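PDB 3I6I: putative leucoanthocyanidin reductase 1 from Vitis vinifera, which catalyses the NADPH-dependent reduction of leucoanthocyanidins to flavan-3-ols such as catechin in flavonoid biosynthesis. Local coordinates for residues S118-D123 / T155-N160. Numbering follows the deposited sequence.
Sequences SEFGHD and TYICCN. With NDP (NADPH dihydro-nicotinamide-adenine-dinucleotide phosphate), chain B; ACY (acetic acid), chain C.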
loop_
_atom_site.group_PDB
_atom_site.type_symbol
_atom_site.label_atom_id
_atom_site.label_comp_id
_atom_site.label_asym_id
_atom_site.label_seq_id
_atom_site.Cartn_x
_atom_site.Cartn_y
_atom_site.Cartn_z
ATOM N N SER A 118 -7.328 4.252 -0.032
ATOM C CA SER A 118 -5.896 4.249 0.205
ATOM C C SER A 118 -5.576 3.450 1.439
ATOM O O SER A 118 -5.500 3.974 2.553
ATOM C CB SER A 118 -5.327 5.656 0.308
ATOM O OG SER A 118 -3.913 5.585 0.303
ATOM N N GLU A 119 -5.467 2.156 1.200
ATOM C CA GLU A 119 -5.196 1.142 2.223
ATOM C C GLU A 119 -3.703 0.745 2.075
ATOM O O GLU A 119 -2.811 1.478 2.515
ATOM C CB GLU A 119 -6.184 -0.038 2.049
ATOM C CG GLU A 119 -7.655 0.307 2.408
ATOM C CD GLU A 119 -7.947 0.172 3.881
ATOM O OE1 GLU A 119 -7.200 -0.575 4.576
ATOM O OE2 GLU A 119 -8.909 0.818 4.370
ATOM N N PHE A 120 -3.427 -0.350 1.362
ATOM C CA PHE A 120 -2.084 -0.734 0.940
ATOM C C PHE A 120 -1.136 -0.987 2.077
ATOM O O PHE A 120 0.049 -0.722 1.954
ATOM C CB PHE A 120 -1.500 0.250 -0.122
ATOM C CG PHE A 120 -2.366 0.332 -1.347
ATOM C CD1 PHE A 120 -3.276 1.345 -1.491
ATOM C CD2 PHE A 120 -2.347 -0.693 -2.314
ATOM C CE1 PHE A 120 -4.131 1.390 -2.585
ATOM C CE2 PHE A 120 -3.216 -0.663 -3.404
ATOM C CZ PHE A 120 -4.128 0.371 -3.542
ATOM N N GLY A 121 -1.656 -1.522 3.183
ATOM C CA GLY A 121 -0.783 -1.996 4.262
ATOM C C GLY A 121 -1.481 -3.063 5.090
ATOM O O GLY A 121 -1.781 -4.153 4.582
ATOM N N HIS A 122 -1.765 -2.757 6.360
ATOM C CA HIS A 122 -2.344 -3.755 7.278
ATOM C C HIS A 122 -3.850 -3.749 7.271
ATOM O O HIS A 122 -4.514 -2.897 6.610
ATOM C CB HIS A 122 -1.812 -3.530 8.705
ATOM C CG HIS A 122 -0.330 -3.467 8.765
ATOM N ND1 HIS A 122 0.354 -2.751 9.731
ATOM C CD2 HIS A 122 0.618 -4.038 7.976
ATOM C CE1 HIS A 122 1.656 -2.890 9.529
ATOM N NE2 HIS A 122 1.839 -3.660 8.465
ATOM N N ASP A 123 -4.442 -4.676 8.017
ATOM C CA ASP A 123 -5.922 -4.647 8.116
ATOM C C ASP A 123 -6.257 -3.686 9.245
ATOM O O ASP A 123 -6.067 -4.009 10.415
ATOM C CB ASP A 123 -6.468 -6.047 8.419
ATOM C CG ASP A 123 -7.989 -6.059 8.554
ATOM O OD1 ASP A 123 -8.589 -5.020 8.892
ATOM O OD2 ASP A 123 -8.602 -7.107 8.299
ATOM N N THR A 155 -13.100 -2.672 -2.342
ATOM C CA THR A 155 -12.091 -3.698 -2.093
ATOM C C THR A 155 -10.975 -3.022 -1.269
ATOM O O THR A 155 -10.501 -1.972 -1.644
ATOM C CB THR A 155 -11.529 -4.304 -3.413
ATOM O OG1 THR A 155 -12.566 -4.996 -4.136
ATOM C CG2 THR A 155 -10.404 -5.296 -3.137
ATOM N N TYR A 156 -10.605 -3.650 -0.165
ATOM C CA TYR A 156 -9.551 -3.140 0.739
ATOM C C TYR A 156 -8.282 -3.956 0.541
ATOM O O TYR A 156 -8.283 -5.168 0.829
ATOM C CB TYR A 156 -10.007 -3.241 2.197
ATOM C CG TYR A 156 -11.293 -2.515 2.536
ATOM C CD1 TYR A 156 -11.619 -1.282 1.949
ATOM C CD2 TYR A 156 -12.159 -3.033 3.519
ATOM C CE1 TYR A 156 -12.781 -0.620 2.284
ATOM C CE2 TYR A 156 -13.328 -2.346 3.887
ATOM C CZ TYR A 156 -13.628 -1.139 3.268
ATOM O OH TYR A 156 -14.798 -0.429 3.545
ATOM N N ILE A 157 -7.241 -3.313 -0.002
ATOM C CA ILE A 157 -5.967 -3.965 -0.312
ATOM C C ILE A 157 -5.067 -3.972 0.916
ATOM O O ILE A 157 -4.504 -2.921 1.307
ATOM C CB ILE A 157 -5.220 -3.297 -1.522
ATOM C CG1 ILE A 157 -6.005 -3.346 -2.826
ATOM C CG2 ILE A 157 -3.793 -3.959 -1.723
ATOM C CD1 ILE A 157 -6.319 -4.805 -3.367
ATOM N N CYS A 158 -4.932 -5.123 1.548
ATOM C CA CYS A 158 -4.116 -5.253 2.784
ATOM C C CYS A 158 -2.852 -6.018 2.400
ATOM O O CYS A 158 -2.686 -7.221 2.695
ATOM C CB CYS A 158 -4.897 -5.925 3.926
ATOM S SG CYS A 158 -6.497 -5.089 4.317
ATOM N N CYS A 159 -1.957 -5.308 1.713
ATOM C CA CYS A 159 -0.830 -5.942 1.080
ATOM C C CYS A 159 0.431 -6.123 1.942
ATOM O O CYS A 159 1.473 -6.599 1.434
ATOM C CB CYS A 159 -0.457 -5.246 -0.222
ATOM S SG CYS A 159 -0.063 -3.494 0.042
ATOM N N ASN A 160 0.367 -5.717 3.191
ATOM C CA ASN A 160 1.464 -5.932 4.132
ATOM C C ASN A 160 2.687 -5.096 3.704
ATOM O O ASN A 160 2.487 -4.008 3.213
ATOM C CB ASN A 160 1.738 -7.412 4.342
ATOM C CG ASN A 160 0.649 -8.068 5.188
ATOM O OD1 ASN A 160 0.183 -7.501 6.193
ATOM N ND2 ASN A 160 0.193 -9.257 4.752
HETATM P PA NDP B . 2.730 9.358 -1.549
HETATM O O1A NDP B . 2.876 10.554 -0.640
HETATM O O2A NDP B . 4.097 8.698 -2.174
HETATM O O5B NDP B . 1.776 9.594 -2.823
HETATM C C5B NDP B . 0.538 10.212 -2.657
HETATM C C4B NDP B . -0.082 10.539 -3.962
HETATM O O4B NDP B . -1.380 11.123 -3.554
HETATM C C3B NDP B . 0.685 11.651 -4.722
HETATM O O3B NDP B . 0.597 11.472 -6.161
HETATM C C2B NDP B . -0.053 12.923 -4.311
HETATM O O2B NDP B . 0.070 13.910 -5.335
HETATM C C1B NDP B . -1.487 12.398 -4.296
HETATM N N9A NDP B . -2.467 13.217 -3.582
HETATM C C8A NDP B . -2.417 13.532 -2.288
HETATM N N7A NDP B . -3.493 14.260 -1.979
HETATM C C5A NDP B . -4.240 14.393 -3.079
HETATM C C6A NDP B . -5.447 15.040 -3.352
HETATM N N6A NDP B . -6.106 15.685 -2.387
HETATM N N1A NDP B . -5.941 14.992 -4.605
HETATM C C2A NDP B . -5.297 14.326 -5.561
HETATM N N3A NDP B . -4.145 13.681 -5.337
HETATM C C4A NDP B . -3.597 13.718 -4.101
HETATM O O3 NDP B . 1.996 8.206 -0.715
HETATM P PN NDP B . 2.435 6.652 -0.452
HETATM O O1N NDP B . 2.681 5.788 -1.630
HETATM O O2N NDP B . 3.563 6.771 0.640
HETATM O O5D NDP B . 1.114 6.193 0.413
HETATM C C5D NDP B . -0.048 5.691 -0.264
HETATM C C4D NDP B . -0.772 4.741 0.649
HETATM O O4D NDP B . 0.119 3.594 0.729
HETATM C C3D NDP B . -0.992 5.232 2.058
HETATM O O3D NDP B . -2.223 4.695 2.534
HETATM C C2D NDP B . 0.147 4.577 2.816
HETATM O O2D NDP B . -0.302 4.320 4.131
HETATM C C1D NDP B . 0.322 3.244 2.091
HETATM N N1N NDP B . 1.730 2.710 2.034
HETATM C C2N NDP B . 2.012 1.340 2.257
HETATM C C3N NDP B . 3.249 0.953 2.561
HETATM C C7N NDP B . 3.549 -0.544 2.771
HETATM O O7N NDP B . 2.665 -1.395 2.617
HETATM N N7N NDP B . 4.805 -0.859 3.038
HETATM C C4N NDP B . 4.363 2.004 2.686
HETATM C C5N NDP B . 4.031 3.254 1.878
HETATM C C6N NDP B . 2.780 3.524 1.530
HETATM P P2B NDP B . 0.953 15.298 -5.000
HETATM O O1X NDP B . 2.390 14.949 -4.856
HETATM O O2X NDP B . 0.568 16.267 -6.200
HETATM O O3X NDP B . 0.344 15.894 -3.666
HETATM C C ACY C . 0.286 0.484 6.980
HETATM O O ACY C . 0.433 1.284 6.026
HETATM O OXT ACY C . -0.822 -0.025 7.314
HETATM C CH3 ACY C . 1.539 0.116 7.734
#
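Phe120 and Ile157 join the loop 118-123 to the strand 155-158 through both backbone and side chain, an example of how a cofactor-lining loop in a Rossmann-fold enzyme can be tied to a strand by its own backbone. The amide N of Phe120 gives a 2.8 Å hydrogen bond to Ile157 O, while CB of Ile157 makes an off-centre CH-pi contact with the Phe120 ring and CG2 of Ile157 lies 3.6 Å from Phe120 CD2. At the edge of that ring, near its plane, sits Cys159 SG; chi1 of 58° sets the sulphur between the backbone N and the carbonyl carbon, 3.4 Å from Phe120 O. One step on, Asn160 N donates to Gly121 O at 3.0 Å.

The same residues line the NADPH pocket: the carbonyl oxygens of Phe120 and Asn160 lie 2.8 and 2.7 Å from the NADPH carboxamide atom O7N, and Ser118 OG accepts from O3D of the nicotinamide ribose. The His122 ring has the methyl of an acetate, probably from the crystallisation liquor, over one face and Asn160 OD1 3.9 Å from CD2; an alanine here would probably open a gap beside the Asn160 amide.

Farther out, Arg144 forms a salt bridge with Glu119 and a cation-pi contact with the Tyr156 ring, and Asn160 ND2 bonds to Phe221 O. The loop leaves strand 114-116 ahead of helix 133-149, while strand 155-158 pairs with parallel strand 217-220 and Ile157 packs on helix 198-208.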